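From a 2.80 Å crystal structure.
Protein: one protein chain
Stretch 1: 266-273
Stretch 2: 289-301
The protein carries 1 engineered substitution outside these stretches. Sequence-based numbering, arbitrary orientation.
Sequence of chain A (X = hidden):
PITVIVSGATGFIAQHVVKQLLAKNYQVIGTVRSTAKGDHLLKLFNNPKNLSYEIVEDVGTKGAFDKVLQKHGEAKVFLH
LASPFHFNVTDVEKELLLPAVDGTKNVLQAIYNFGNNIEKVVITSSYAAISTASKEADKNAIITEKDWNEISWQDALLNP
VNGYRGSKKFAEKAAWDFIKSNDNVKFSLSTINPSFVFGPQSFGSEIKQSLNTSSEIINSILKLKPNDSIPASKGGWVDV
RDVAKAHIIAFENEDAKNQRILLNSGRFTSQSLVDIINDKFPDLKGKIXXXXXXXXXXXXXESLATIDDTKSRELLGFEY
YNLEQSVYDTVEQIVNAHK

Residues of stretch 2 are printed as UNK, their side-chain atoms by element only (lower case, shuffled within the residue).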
ATOM      1  N   GLY A 266       7.261  12.337   1.837  1.00 25.76           N
ATOM      2  CA  GLY A 266       8.328  13.130   1.282  1.00 26.16           C
ATOM      3  C   GLY A 266       8.820  12.536  -0.018  1.00 29.60           C
ATOM      4  O   GLY A 266       8.196  11.649  -0.599  1.00 32.59           O
ATOM      5  N   ARG A 267       9.958  13.048  -0.454  1.00 30.03           N
ATOM      6  CA  ARG A 267      10.523  12.705  -1.744  1.00 32.49           C
ATOM      7  C   ARG A 267      11.868  12.024  -1.535  1.00 32.55           C
ATOM      8  O   ARG A 267      12.546  12.244  -0.524  1.00 30.56           O
ATOM      9  CB  ARG A 267      10.676  13.962  -2.611  1.00 29.63           C
ATOM     10  CG  ARG A 267       9.369  14.606  -2.986  1.00 26.13           C
ATOM     11  CD  ARG A 267       8.500  13.647  -3.785  1.00 35.09           C
ATOM     12  NE  ARG A 267       7.655  14.350  -4.753  1.00 42.75           N
ATOM     13  CZ  ARG A 267       7.073  13.772  -5.807  1.00 43.43           C
ATOM     14  NH1 ARG A 267       7.245  12.474  -6.043  1.00 34.73           N
ATOM     15  NH2 ARG A 267       6.324  14.498  -6.636  1.00 40.53           N
ATOM     16  N   PHE A 268      12.247  11.172  -2.481  1.00 31.85           N
ATOM     17  CA  PHE A 268      13.560  10.538  -2.418  1.00 34.74           C
ATOM     18  C   PHE A 268      14.091  10.334  -3.829  1.00 34.36           C
ATOM     19  O   PHE A 268      13.323  10.234  -4.796  1.00 32.70           O
ATOM     20  CB  PHE A 268      13.517   9.172  -1.719  1.00 31.35           C
ATOM     21  CG  PHE A 268      12.969   8.088  -2.587  1.00 32.85           C
ATOM     22  CD1 PHE A 268      11.597   7.950  -2.761  1.00 33.55           C
ATOM     23  CD2 PHE A 268      13.816   7.240  -3.278  1.00 32.38           C
ATOM     24  CE1 PHE A 268      11.076   6.961  -3.600  1.00 33.75           C
ATOM     25  CE2 PHE A 268      13.311   6.262  -4.111  1.00 33.86           C
ATOM     26  CZ  PHE A 268      11.939   6.117  -4.275  1.00 34.87           C
ATOM     27  N   THR A 269      15.417  10.257  -3.927  1.00 32.92           N
ATOM     28  CA  THR A 269      16.079   9.566  -5.024  1.00 36.11           C
ATOM     29  C   THR A 269      16.950   8.458  -4.446  1.00 36.87           C
ATOM     30  O   THR A 269      17.135   8.356  -3.233  1.00 41.36           O
ATOM     31  CB  THR A 269      16.935  10.504  -5.878  1.00 38.05           C
ATOM     32  OG1 THR A 269      18.224  10.656  -5.269  1.00 41.91           O
ATOM     33  CG2 THR A 269      16.265  11.850  -6.030  1.00 37.13           C
ATOM     34  N   SER A 270      17.484   7.608  -5.322  1.00 39.68           N
ATOM     35  CA  SER A 270      18.338   6.534  -4.831  1.00 40.70           C
ATOM     36  C   SER A 270      19.527   7.087  -4.072  1.00 38.71           C
ATOM     37  O   SER A 270      19.979   6.476  -3.097  1.00 39.10           O
ATOM     38  CB  SER A 270      18.812   5.656  -5.978  1.00 39.51           C
ATOM     39  OG  SER A 270      17.750   4.840  -6.406  1.00 47.61           O
ATOM     40  N   GLN A 271      20.030   8.248  -4.485  1.00 38.92           N
ATOM     41  CA  GLN A 271      21.134   8.852  -3.754  1.00 42.82           C
ATOM     42  C   GLN A 271      20.721   9.199  -2.326  1.00 40.89           C
ATOM     43  O   GLN A 271      21.541   9.116  -1.403  1.00 37.37           O
ATOM     44  CB  GLN A 271      21.641  10.087  -4.502  1.00 42.12           C
ATOM     45  CG  GLN A 271      22.818  10.751  -3.842  1.00 44.50           C
ATOM     46  CD  GLN A 271      24.105   9.950  -3.981  1.00 48.89           C
ATOM     47  OE1 GLN A 271      24.564   9.661  -5.094  1.00 46.86           O
ATOM     48  NE2 GLN A 271      24.700   9.597  -2.844  1.00 43.93           N
ATOM     49  N   SER A 272      19.451   9.562  -2.120  1.00 37.89           N
ATOM     50  CA  SER A 272      18.978   9.806  -0.765  1.00 36.33           C
ATOM     51  C   SER A 272      19.187   8.577   0.094  1.00 37.89           C
ATOM     52  O   SER A 272      19.642   8.677   1.240  1.00 38.83           O
ATOM     53  CB  SER A 272      17.502  10.181  -0.783  1.00 35.80           C
ATOM     54  OG  SER A 272      17.275  11.253  -1.668  1.00 42.48           O
ATOM     55  N   LEU A 273      18.881   7.402  -0.458  1.00 39.50           N
ATOM     56  CA  LEU A 273      18.970   6.165   0.306  1.00 36.31           C
ATOM     57  C   LEU A 273      20.417   5.780   0.560  1.00 37.50           C
ATOM     58  O   LEU A 273      20.782   5.423   1.685  1.00 37.23           O
ATOM     59  CB  LEU A 273      18.239   5.058  -0.441  1.00 39.21           C
ATOM     60  CG  LEU A 273      16.851   5.451  -0.920  1.00 34.93           C
ATOM     61  CD1 LEU A 273      16.212   4.270  -1.630  1.00 36.96           C
ATOM     62  CD2 LEU A 273      16.002   5.931   0.261  1.00 29.27           C
ATOM     63  N   UNK A 289      28.261   1.759  -2.921  1.00 56.89           N
ATOM     64  CA  UNK A 289      28.765   2.977  -3.562  1.00 49.88           C
ATOM     65  C   UNK A 289      28.533   4.215  -2.715  1.00 50.15           C
ATOM     66  O   UNK A 289      27.791   4.232  -1.732  1.00 49.86           O
ATOM     67  c   UNK A 289      27.974   3.044  -4.870  1.00 56.57           C
ATOM     68  c   UNK A 289      27.558   1.633  -5.133  1.00 59.11           C
ATOM     69  c   UNK A 289      27.272   1.074  -3.772  1.00 57.08           C
ATOM     70  N   UNK A 290      29.212   5.281  -3.120  1.00 54.32           N
ATOM     71  CA  UNK A 290      29.009   6.587  -2.528  1.00 54.11           C
ATOM     72  C   UNK A 290      28.320   7.563  -3.481  1.00 54.22           C
ATOM     73  O   UNK A 290      27.534   8.399  -3.021  1.00 56.22           O
ATOM     74  c   UNK A 290      30.201   8.558  -1.464  1.00 46.74           C
ATOM     75  c   UNK A 290      30.363   7.154  -2.049  1.00 51.58           C
ATOM     76  c   UNK A 290      30.973   6.214  -1.027  1.00 51.82           C
ATOM     77  N   UNK A 291      28.494   7.390  -4.796  1.00 55.54           N
ATOM     78  CA  UNK A 291      28.626   8.438  -5.814  1.00 66.34           C
ATOM     79  C   UNK A 291      28.570   9.873  -5.299  1.00 67.32           C
ATOM     80  O   UNK A 291      29.483  10.295  -4.583  1.00 68.81           O
ATOM     81  o   UNK A 291      27.444   8.671  -9.317  1.00 91.78           O
ATOM     82  c   UNK A 291      28.217   8.539  -8.341  1.00 89.95           C
ATOM     83  c   UNK A 291      27.602   8.269  -6.938  1.00 75.74           C
ATOM     84  o   UNK A 291      29.467   8.613  -8.469  1.00 91.57           O
ATOM     85  N   UNK A 292      27.543  10.652  -5.705  1.00 63.96           N
ATOM     86  CA  UNK A 292      27.559  12.098  -5.497  1.00 61.05           C
ATOM     87  C   UNK A 292      26.629  12.486  -4.353  1.00 56.03           C
ATOM     88  O   UNK A 292      25.449  12.777  -4.587  1.00 54.66           O
ATOM     89  o   UNK A 292      30.160  13.500  -6.668  1.00 92.30           O
ATOM     90  c   UNK A 292      27.167  12.843  -6.783  1.00 62.82           C
ATOM     91  c   UNK A 292      28.204  12.827  -7.949  1.00 75.43           C
ATOM     92  o   UNK A 292      29.805  14.503  -8.592  1.00 93.19           O
ATOM     93  c   UNK A 292      29.474  13.674  -7.708  1.00 92.20           C
ATOM     94  N   UNK A 293      27.116  12.517  -3.109  1.00 57.74           N
ATOM     95  CA  UNK A 293      26.225  12.810  -1.978  1.00 54.40           C
ATOM     96  C   UNK A 293      25.624  14.198  -2.105  1.00 53.47           C
ATOM     97  O   UNK A 293      26.265  15.133  -2.592  1.00 55.27           O
ATOM     98  c   UNK A 293      28.499  12.287  -2.666  1.00 53.29           C
ATOM     99  c   UNK A 293      27.151  12.715  -0.756  1.00 48.17           C
ATOM    100  c   UNK A 293      28.324  11.893  -1.235  1.00 49.93           C
ATOM    101  N   UNK A 294      24.368  14.316  -1.662  1.00 56.10           N
ATOM    102  CA  UNK A 294      23.603  15.541  -1.780  1.00 51.85           C
ATOM    103  C   UNK A 294      22.993  15.806  -3.143  1.00 51.93           C
ATOM    104  O   UNK A 294      22.164  16.721  -3.254  1.00 57.57           O
ATOM    105  N   UNK A 295      23.360  15.042  -4.183  1.00 45.50           N
ATOM    106  CA  UNK A 295      22.799  15.278  -5.508  1.00 41.90           C
ATOM    107  C   UNK A 295      21.276  15.198  -5.506  1.00 46.69           C
ATOM    108  O   UNK A 295      20.634  15.802  -6.367  1.00 51.14           O
ATOM    109  c   UNK A 295      23.388  14.289  -6.524  1.00 48.10           C
ATOM    110  o   UNK A 295      22.724  13.032  -6.545  1.00 50.87           O
ATOM    111  N   UNK A 296      20.682  14.524  -4.519  1.00 49.75           N
ATOM    112  CA  UNK A 296      19.240  14.293  -4.524  1.00 48.52           C
ATOM    113  C   UNK A 296      18.444  15.582  -4.336  1.00 48.88           C
ATOM    114  O   UNK A 296      17.390  15.756  -4.964  1.00 49.34           O
ATOM    115  c   UNK A 296      19.333  13.629  -2.056  1.00 53.90           C
ATOM    116  o   UNK A 296      20.568  13.744  -1.865  1.00 58.32           O
ATOM    117  o   UNK A 296      18.484  13.766  -1.138  1.00 53.88           O
ATOM    118  c   UNK A 296      18.853  13.258  -3.456  1.00 44.92           C
ATOM    119  N   UNK A 297      18.922  16.500  -3.486  1.00 51.37           N
ATOM    120  CA  UNK A 297      18.136  17.706  -3.200  1.00 53.89           C
ATOM    121  C   UNK A 297      17.910  18.546  -4.453  1.00 50.91           C
ATOM    122  O   UNK A 297      16.800  19.048  -4.673  1.00 45.78           O
ATOM    123  c   UNK A 297      17.255  16.135   0.639  1.00 72.38           C
ATOM    124  n   UNK A 297      16.172  15.054   0.513  1.00 72.08           N
ATOM    125  c   UNK A 297      18.786  18.547  -2.096  1.00 49.34           C
ATOM    126  c   UNK A 297      17.296  17.160  -0.533  1.00 64.49           C
ATOM    127  c   UNK A 297      18.674  17.872  -0.703  1.00 67.53           C
ATOM    128  N   UNK A 298      18.938  18.703  -5.294  1.00 54.57           N
ATOM    129  CA  UNK A 298      18.730  19.443  -6.535  1.00 49.23           C
ATOM    130  C   UNK A 298      17.854  18.669  -7.504  1.00 47.42           C
ATOM    131  O   UNK A 298      17.048  19.276  -8.215  1.00 48.14           O
ATOM    132  c   UNK A 298      20.058  19.803  -7.199  1.00 49.30           C
ATOM    133  o   UNK A 298      20.862  20.564  -6.310  1.00 64.24           O
ATOM    134  N   UNK A 299      17.972  17.341  -7.540  1.00 42.26           N
ATOM    135  CA  UNK A 299      17.160  16.555  -8.467  1.00 41.87           C
ATOM    136  C   UNK A 299      15.680  16.606  -8.075  1.00 42.90           C
ATOM    137  O   UNK A 299      14.803  16.756  -8.935  1.00 38.12           O
ATOM    138  c   UNK A 299      17.678  15.108  -8.546  1.00 41.58           C
ATOM    139  c   UNK A 299      19.060  15.088  -9.176  1.00 44.53           C
ATOM    140  c   UNK A 299      16.737  14.230  -9.369  1.00 36.32           C
ATOM    141  N   UNK A 300      15.379  16.468  -6.778  1.00 38.90           N
ATOM    142  CA  UNK A 300      13.995  16.560  -6.320  1.00 35.01           C
ATOM    143  C   UNK A 300      13.450  17.961  -6.554  1.00 43.88           C
ATOM    144  O   UNK A 300      12.303  18.145  -6.984  1.00 41.19           O
ATOM    145  c   UNK A 300      14.205  14.680  -4.650  1.00 39.65           C
ATOM    146  c   UNK A 300      12.566  16.520  -4.240  1.00 30.75           C
ATOM    147  c   UNK A 300      13.912  16.167  -4.838  1.00 35.59           C
ATOM    148  c   UNK A 300      14.712  14.359  -3.245  1.00 41.77           C
ATOM    149  N   UNK A 301      14.259  18.976  -6.246  1.00 44.84           N
ATOM    150  CA  UNK A 301      13.827  20.345  -6.460  1.00 38.34           C
ATOM    151  C   UNK A 301      13.569  20.611  -7.933  1.00 42.01           C
ATOM    152  O   UNK A 301      12.632  21.335  -8.283  1.00 43.27           O
ATOM    153  c   UNK A 301      14.877  21.307  -5.918  1.00 35.94           C
TER

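Position 289 has three side-chain carbons that close a ring onto its own backbone N, and it reaches nothing on stretch 1: this is Pro289. At 290 one carbon carries two more, a beta-branched fork whose CA-to-CB bond points away from stretch 1. The backbone does the work here, for its O accepts from Gln271 NE2 at 3.1 Å in a nearly straight hydrogen bond. The residue is Val290.

Position 291 shows two carbons, the second bearing two oxygens, a short carboxylate. Its CB lies 3.8 Å from Gln271 OE1, but the side chain is poorly ordered and makes no polar bond to stretch 1. It is Asp291. At 292 the carboxylate sits one carbon farther out, on the third of three carbons, and the end of the chain leads away. Its backbone N donates a weak hydrogen bond to Gln271 OE1 at 3.2 Å, so Glu292 also serves through its main chain.

Position 293 again closes three carbons onto its N; its CA lies 3.7 Å from Gln271 NE2, and the residue is Pro293. No side-chain atom exists at 294, and phi is 79°, a value that favours the residue found, Gly294. At 295 a single carbon carries one oxygen, 3.5 Å from Gln271 CG. This is Ser295, which closes a type II turn by donating from its N to Glu292 O at 3.1 Å.

Position 296 has two carbons with two oxygens on the second, and CA-to-CB points toward stretch 1. CB comes to 3.2 Å from Thr269 OG1, and one oxygen lies 2.8 Å from Ser272 OG. With Asp296 named, that oxygen is OD1, the acceptor of a weak hydrogen bond from Ser272 OG.

At 297 four carbons in a row end in nitrogen; CA-to-CB points away from stretch 1, and though the end comes nearer it makes no real contact there. This is Lys297, whose NZ lies 3.1 Å from Asp296 OD1 in a salt bridge. Position 298, one carbon then one oxygen, is out of reach of stretch 1 and is Ser298. At 299 one carbon carries two; the fork faces Thr269 and touches its CG2 at 4.1 Å, as Val299 CG1.

Position 300 has four carbons forked at the first, one arm two carbons long. The short arm lies against Arg267 CB and the long arm runs past Thr269 CG2 to Phe268 CA. This is Ile300: CG2 is 3.6 Å from Arg267 CB, CG1 3.8 Å from Thr269 CG2 and CD1 4.1 Å from Phe268 CA. The single carbon at 301 is out of reach and belongs to Ala301.

The contact divides into two zones. Gln271, the residue most covered, reads the loop through backbone groups, using both ends of its amide. The helix instead presents Asp296 and Ile300, one turn apart, to the strand and the start of its following helix. Ser272 OG links the two structures: it accepts from Thr269 N at 3.1 Å and donates to Asp296 OD1. The design rule is polar anchoring beside a small aliphatic patch.

Stretch 2, residues 289-301: PVDEPGSDKSVIA
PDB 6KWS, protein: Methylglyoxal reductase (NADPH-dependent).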